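Local coordinates for protein Bug27 (Bordetella pertussis, PDB 2QPQ) that probably binds a small solute in the periplasm as the Venus-flytrap receptor of a tripartite tricarboxylate-type transport system, at residues V99-G111 with V172-S185. Numbering follows the deposited sequence.
Sequences VAYVPSVFVVPAG and VLGSQIGLAVVTAS
Phe106 and Val181 lie side by side on one face of an antiparallel strand pair, 99-109 with 180-183, and Val181 CG2 sits over the middle of the ring, 3.7 Å from the Phe106 centroid and 14° off its normal, a CH-pi contact. With Val181 CG1 anti to the backbone N (chi1 -178°), CG2 lies beside that N and over the ring, while CG1 meets Ser104 CB. Leu179 CD1 comes to the ring edge, 4.2 Å from Phe106 CD2, and helix 141-153 adds Leu149 to this apolar layer. On the reverse face Val182 meets Val107 at about a right angle, CG2 to CG2 at 4.2 Å, and Val105 CG1 touches the same Val182 methyl. Between the faces, Val105 exchanges two backbone hydrogen bonds with Val182, and Val107 two with Ala180. Where strand 99-109 ends, Pro109 packs tightly against the C-terminal end of helix 165-173, its CD 3.5 Å from Val172 CG2. Ala184 N donates to Pro103 O at 2.8 Å, tying the start of helix 184-192 to the long strand; a citrate, probably from the crystallisation liquor, lies by N-cap Thr183 and may mark the ligand cleft. Apolar packing on both faces, with hydrogen-bonded backbone between, thus holds the strands together.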
ATOM      1  N   VAL A  99      -3.212   9.242  -5.332  1.00 16.63           N
ATOM      2  CA  VAL A  99      -2.511  10.416  -4.776  1.00 17.91           C
ATOM      3  C   VAL A  99      -1.037  10.191  -4.317  1.00 17.90           C
ATOM      4  O   VAL A  99      -0.274  11.146  -4.136  1.00 17.10           O
ATOM      5  CB  VAL A  99      -3.323  11.074  -3.645  1.00 17.43           C
ATOM      6  CG1 VAL A  99      -4.736  11.460  -4.113  1.00 17.53           C
ATOM      7  CG2 VAL A  99      -3.446  10.141  -2.421  1.00 16.91           C
ATOM      8  N   ALA A 100      -0.634   8.941  -4.129  1.00 19.11           N
ATOM      9  CA  ALA A 100       0.697   8.644  -3.604  1.00 19.14           C
ATOM     10  C   ALA A 100       1.067   7.193  -3.759  1.00 20.18           C
ATOM     11  O   ALA A 100       0.224   6.277  -3.573  1.00 20.44           O
ATOM     12  CB  ALA A 100       0.784   8.990  -2.123  1.00 19.07           C
ATOM     13  N   TYR A 101       2.346   6.981  -4.009  1.00 20.25           N
ATOM     14  CA  TYR A 101       2.925   5.645  -3.926  1.00 22.14           C
ATOM     15  C   TYR A 101       3.807   5.600  -2.696  1.00 22.61           C
ATOM     16  O   TYR A 101       4.308   6.638  -2.237  1.00 22.21           O
ATOM     17  CB  TYR A 101       3.783   5.366  -5.137  1.00 22.06           C
ATOM     18  CG  TYR A 101       3.027   5.156  -6.428  1.00 23.54           C
ATOM     19  CD1 TYR A 101       2.529   3.896  -6.771  1.00 22.64           C
ATOM     20  CD2 TYR A 101       2.858   6.212  -7.339  1.00 23.69           C
ATOM     21  CE1 TYR A 101       1.855   3.702  -7.982  1.00 24.08           C
ATOM     22  CE2 TYR A 101       2.190   6.038  -8.544  1.00 23.64           C
ATOM     23  CZ  TYR A 101       1.689   4.780  -8.861  1.00 25.08           C
ATOM     24  OH  TYR A 101       1.024   4.609 -10.053  1.00 27.17           O
ATOM     25  N   VAL A 102       3.994   4.407  -2.146  1.00 23.32           N
ATOM     26  CA  VAL A 102       5.111   4.200  -1.228  1.00 23.34           C
ATOM     27  C   VAL A 102       5.715   2.834  -1.506  1.00 23.15           C
ATOM     28  O   VAL A 102       5.005   1.802  -1.475  1.00 23.28           O
ATOM     29  CB  VAL A 102       4.764   4.421   0.288  1.00 22.93           C
ATOM     30  CG1 VAL A 102       3.995   3.217   0.886  1.00 23.84           C
ATOM     31  CG2 VAL A 102       6.057   4.622   1.111  1.00 24.53           C
ATOM     32  N   PRO A 103       7.034   2.800  -1.735  1.00 23.28           N
ATOM     33  CA  PRO A 103       7.607   1.469  -1.860  1.00 22.54           C
ATOM     34  C   PRO A 103       7.639   0.734  -0.505  1.00 22.03           C
ATOM     35  O   PRO A 103       7.574   1.360   0.570  1.00 20.85           O
ATOM     36  CB  PRO A 103       9.018   1.753  -2.383  1.00 22.61           C
ATOM     37  CG  PRO A 103       9.351   3.116  -1.837  1.00 23.32           C
ATOM     38  CD  PRO A 103       8.064   3.876  -1.842  1.00 23.62           C
ATOM     39  N   SER A 104       7.703  -0.593  -0.557  1.00 22.16           N
ATOM     40  CA  SER A 104       8.153  -1.365   0.608  1.00 22.27           C
ATOM     41  C   SER A 104       9.670  -1.458   0.679  1.00 21.68           C
ATOM     42  O   SER A 104      10.379  -1.227  -0.306  1.00 21.76           O
ATOM     43  CB  SER A 104       7.512  -2.758   0.657  1.00 22.17           C
ATOM     44  OG  SER A 104       6.088  -2.625   0.696  1.00 21.30           O
ATOM     45  N   VAL A 105      10.161  -1.792   1.865  1.00 20.45           N
ATOM     46  CA  VAL A 105      11.582  -1.936   2.069  1.00 20.58           C
ATOM     47  C   VAL A 105      11.872  -3.180   2.872  1.00 20.35           C
ATOM     48  O   VAL A 105      11.149  -3.495   3.822  1.00 20.01           O
ATOM     49  CB  VAL A 105      12.155  -0.665   2.724  1.00 20.71           C
ATOM     50  CG1 VAL A 105      11.460  -0.422   4.077  1.00 21.58           C
ATOM     51  CG2 VAL A 105      13.690  -0.724   2.789  1.00 20.65           C
ATOM     52  N   PHE A 106      12.884  -3.933   2.428  1.00 20.36           N
ATOM     53  CA  PHE A 106      13.415  -5.044   3.198  1.00 20.35           C
ATOM     54  C   PHE A 106      14.404  -4.478   4.212  1.00 20.69           C
ATOM     55  O   PHE A 106      15.435  -3.954   3.816  1.00 20.88           O
ATOM     56  CB  PHE A 106      14.112  -6.045   2.275  1.00 20.52           C
ATOM     57  CG  PHE A 106      13.168  -6.859   1.431  1.00 21.49           C
ATOM     58  CD1 PHE A 106      12.411  -6.252   0.446  1.00 22.36           C
ATOM     59  CD2 PHE A 106      13.028  -8.230   1.641  1.00 22.08           C
ATOM     60  CE1 PHE A 106      11.533  -6.984  -0.349  1.00 20.97           C
ATOM     61  CE2 PHE A 106      12.175  -8.987   0.847  1.00 22.51           C
ATOM     62  CZ  PHE A 106      11.418  -8.362  -0.154  1.00 22.75           C
ATOM     63  N   VAL A 107      14.062  -4.554   5.497  1.00 19.72           N
ATOM     64  CA  VAL A 107      14.904  -4.010   6.575  1.00 19.68           C
ATOM     65  C   VAL A 107      15.382  -5.111   7.540  1.00 20.28           C
ATOM     66  O   VAL A 107      14.691  -6.133   7.804  1.00 18.04           O
ATOM     67  CB  VAL A 107      14.220  -2.814   7.344  1.00 19.45           C
ATOM     68  CG1 VAL A 107      13.960  -1.665   6.397  1.00 19.79           C
ATOM     69  CG2 VAL A 107      12.849  -3.226   7.992  1.00 19.72           C
ATOM     70  N   VAL A 108      16.584  -4.888   8.041  1.00 21.54           N
ATOM     71  CA  VAL A 108      17.231  -5.791   8.991  1.00 22.26           C
ATOM     72  C   VAL A 108      17.749  -4.944  10.172  1.00 23.29           C
ATOM     73  O   VAL A 108      17.937  -3.732  10.029  1.00 23.71           O
ATOM     74  CB  VAL A 108      18.392  -6.666   8.327  1.00 22.14           C
ATOM     75  CG1 VAL A 108      17.849  -7.585   7.249  1.00 21.28           C
ATOM     76  CG2 VAL A 108      19.604  -5.787   7.786  1.00 21.54           C
ATOM     77  N   PRO A 109      17.926  -5.570  11.347  1.00 24.11           N
ATOM     78  CA  PRO A 109      18.464  -4.869  12.501  1.00 25.04           C
ATOM     79  C   PRO A 109      19.851  -4.314  12.206  1.00 25.87           C
ATOM     80  O   PRO A 109      20.599  -4.889  11.391  1.00 24.78           O
ATOM     81  CB  PRO A 109      18.616  -5.986  13.543  1.00 24.84           C
ATOM     82  CG  PRO A 109      17.788  -7.079  13.104  1.00 24.23           C
ATOM     83  CD  PRO A 109      17.647  -6.983  11.642  1.00 23.93           C
ATOM     84  N   ALA A 110      20.173  -3.208  12.855  1.00 27.18           N
ATOM     85  CA  ALA A 110      21.568  -2.732  12.966  1.00 28.95           C
ATOM     86  C   ALA A 110      22.453  -3.908  13.347  1.00 30.06           C
ATOM     87  O   ALA A 110      22.121  -4.693  14.252  1.00 30.42           O
ATOM     88  CB  ALA A 110      21.677  -1.626  14.018  1.00 29.80           C
ATOM     89  N   GLY A 111      23.545  -4.060  12.595  1.00 31.02           N
ATOM     90  CA  GLY A 111      24.506  -5.126  12.820  1.00 31.88           C
ATOM     91  C   GLY A 111      24.112  -6.512  12.346  1.00 31.78           C
ATOM     92  O   GLY A 111      24.768  -7.503  12.703  1.00 32.46           O
ATOM     93  N   VAL A 172      11.914  -6.160  14.510  1.00 20.93           N
ATOM     94  CA  VAL A 172      13.187  -6.067  13.804  1.00 22.92           C
ATOM     95  C   VAL A 172      14.130  -5.113  14.552  1.00 23.69           C
ATOM     96  O   VAL A 172      15.308  -5.401  14.692  1.00 24.64           O
ATOM     97  CB  VAL A 172      13.016  -5.811  12.264  1.00 23.46           C
ATOM     98  CG1 VAL A 172      12.359  -4.511  11.995  1.00 24.88           C
ATOM     99  CG2 VAL A 172      14.372  -5.886  11.528  1.00 24.96           C
ATOM    100  N   LEU A 173      13.594  -4.010  15.070  1.00 24.21           N
ATOM    101  CA  LEU A 173      14.348  -3.110  15.933  1.00 24.97           C
ATOM    102  C   LEU A 173      14.991  -3.780  17.132  1.00 25.90           C
ATOM    103  O   LEU A 173      16.107  -3.401  17.505  1.00 27.05           O
ATOM    104  CB  LEU A 173      13.518  -1.909  16.384  1.00 23.94           C
ATOM    105  CG  LEU A 173      13.235  -0.818  15.349  1.00 24.08           C
ATOM    106  CD1 LEU A 173      12.136   0.105  15.877  1.00 21.63           C
ATOM    107  CD2 LEU A 173      14.513  -0.027  14.974  1.00 23.90           C
ATOM    108  N   GLY A 174      14.306  -4.767  17.719  1.00 25.26           N
ATOM    109  CA  GLY A 174      14.816  -5.497  18.883  1.00 24.99           C
ATOM    110  C   GLY A 174      15.507  -6.807  18.520  1.00 25.23           C
ATOM    111  O   GLY A 174      15.873  -7.566  19.423  1.00 26.16           O
ATOM    112  N   SER A 175      15.700  -7.068  17.223  1.00 23.94           N
ATOM    113  CA  SER A 175      16.247  -8.360  16.736  1.00 24.45           C
ATOM    114  C   SER A 175      15.463  -9.630  17.098  1.00 24.93           C
ATOM    115  O   SER A 175      15.987 -10.775  17.007  1.00 24.17           O
ATOM    116  CB  SER A 175      17.709  -8.506  17.171  1.00 23.87           C
ATOM    117  OG  SER A 175      18.435  -7.421  16.611  1.00 24.39           O
ATOM    118  N   GLN A 176      14.196  -9.445  17.456  1.00 23.89           N
ATOM    119  CA  GLN A 176      13.349 -10.583  17.741  1.00 24.91           C
ATOM    120  C   GLN A 176      12.998 -11.262  16.436  1.00 23.61           C
ATOM    121  O   GLN A 176      12.635 -12.416  16.423  1.00 24.56           O
ATOM    122  CB  GLN A 176      12.063 -10.185  18.475  1.00 26.33           C
ATOM    123  CG  GLN A 176      12.169  -8.982  19.415  1.00 30.98           C
ATOM    124  CD  GLN A 176      12.951  -9.274  20.654  1.00 39.01           C
ATOM    125  OE1 GLN A 176      13.273  -8.346  21.421  1.00 38.47           O
ATOM    126  NE2 GLN A 176      13.290 -10.567  20.874  1.00 37.43           N
ATOM    127  N   ILE A 177      13.098 -10.526  15.330  1.00 22.03           N
ATOM    128  CA  ILE A 177      13.026 -11.131  14.011  1.00 20.23           C
ATOM    129  C   ILE A 177      14.180 -10.507  13.181  1.00 20.84           C
ATOM    130  O   ILE A 177      14.546  -9.332  13.386  1.00 21.00           O
ATOM    131  CB  ILE A 177      11.596 -10.963  13.335  1.00 20.38           C
ATOM    132  CG1 ILE A 177      11.410 -11.985  12.217  1.00 20.05           C
ATOM    133  CG2 ILE A 177      11.355  -9.482  12.864  1.00 18.65           C
ATOM    134  CD1 ILE A 177       9.934 -12.244  11.785  1.00 18.54           C
ATOM    135  N   GLY A 178      14.748 -11.298  12.278  1.00 20.14           N
ATOM    136  CA  GLY A 178      15.933 -10.874  11.523  1.00 20.73           C
ATOM    137  C   GLY A 178      15.678 -10.007  10.302  1.00 20.64           C
ATOM    138  O   GLY A 178      16.621  -9.423   9.716  1.00 21.47           O
ATOM    139  N   LEU A 179      14.410  -9.900   9.920  1.00 18.31           N
ATOM    140  CA  LEU A 179      14.082  -9.274   8.683  1.00 18.46           C
ATOM    141  C   LEU A 179      12.586  -8.941   8.667  1.00 18.00           C
ATOM    142  O   LEU A 179      11.761  -9.685   9.221  1.00 17.28           O
ATOM    143  CB  LEU A 179      14.437 -10.239   7.531  1.00 19.32           C
ATOM    144  CG  LEU A 179      13.901  -9.919   6.127  1.00 21.15           C
ATOM    145  CD1 LEU A 179      14.552  -8.665   5.479  1.00 22.39           C
ATOM    146  CD2 LEU A 179      14.061 -11.108   5.259  1.00 21.36           C
ATOM    147  N   ALA A 180      12.251  -7.826   8.032  1.00 18.16           N
ATOM    148  CA  ALA A 180      10.851  -7.526   7.753  1.00 18.05           C
ATOM    149  C   ALA A 180      10.707  -6.741   6.465  1.00 17.79           C
ATOM    150  O   ALA A 180      11.609  -6.013   6.020  1.00 17.37           O
ATOM    151  CB  ALA A 180      10.192  -6.713   8.945  1.00 17.69           C
ATOM    152  N   VAL A 181       9.517  -6.849   5.906  1.00 16.51           N
ATOM    153  CA  VAL A 181       9.118  -6.001   4.806  1.00 16.54           C
ATOM    154  C   VAL A 181       8.029  -5.050   5.289  1.00 16.77           C
ATOM    155  O   VAL A 181       6.959  -5.474   5.724  1.00 15.98           O
ATOM    156  CB  VAL A 181       8.641  -6.851   3.658  1.00 17.22           C
ATOM    157  CG1 VAL A 181       8.253  -5.958   2.472  1.00 16.67           C
ATOM    158  CG2 VAL A 181       9.782  -7.841   3.325  1.00 16.63           C
ATOM    159  N   VAL A 182       8.328  -3.749   5.243  1.00 17.07           N
ATOM    160  CA  VAL A 182       7.381  -2.769   5.731  1.00 18.35           C
ATOM    161  C   VAL A 182       7.351  -1.613   4.723  1.00 18.60           C
ATOM    162  O   VAL A 182       8.138  -1.582   3.777  1.00 18.83           O
ATOM    163  CB  VAL A 182       7.708  -2.302   7.204  1.00 18.61           C
ATOM    164  CG1 VAL A 182       7.696  -3.513   8.177  1.00 17.80           C
ATOM    165  CG2 VAL A 182       9.059  -1.604   7.276  1.00 18.59           C
ATOM    166  N   THR A 183       6.463  -0.658   4.916  1.00 19.18           N
ATOM    167  CA  THR A 183       6.458   0.484   4.023  1.00 20.27           C
ATOM    168  C   THR A 183       7.708   1.307   4.293  1.00 20.62           C
ATOM    169  O   THR A 183       8.139   1.444   5.464  1.00 19.46           O
ATOM    170  CB  THR A 183       5.239   1.378   4.267  1.00 21.32           C
ATOM    171  OG1 THR A 183       5.296   1.875   5.600  1.00 22.50           O
ATOM    172  CG2 THR A 183       3.915   0.625   4.016  1.00 22.46           C
ATOM    173  N   ALA A 184       8.279   1.852   3.220  1.00 21.42           N
ATOM    174  CA  ALA A 184       9.353   2.841   3.326  1.00 22.82           C
ATOM    175  C   ALA A 184       9.075   3.984   4.322  1.00 22.90           C
ATOM    176  O   ALA A 184       9.934   4.358   5.117  1.00 23.48           O
ATOM    177  CB  ALA A 184       9.716   3.384   1.938  1.00 22.69           C
ATOM    178  N   SER A 185       7.870   4.518   4.300  1.00 23.11           N
ATOM    179  CA  SER A 185       7.470   5.612   5.189  1.00 24.47           C
ATOM    180  C   SER A 185       7.592   5.281   6.693  1.00 24.42           C
ATOM    181  O   SER A 185       8.097   6.115   7.467  1.00 24.65           O
ATOM    182  CB  SER A 185       6.038   6.029   4.857  1.00 24.93           C
ATOM    183  OG  SER A 185       5.240   4.852   4.790  1.00 27.35           O
TER
HETATM  184  O   HOH W   1      21.200  -8.002  14.831  1.00 42.67           O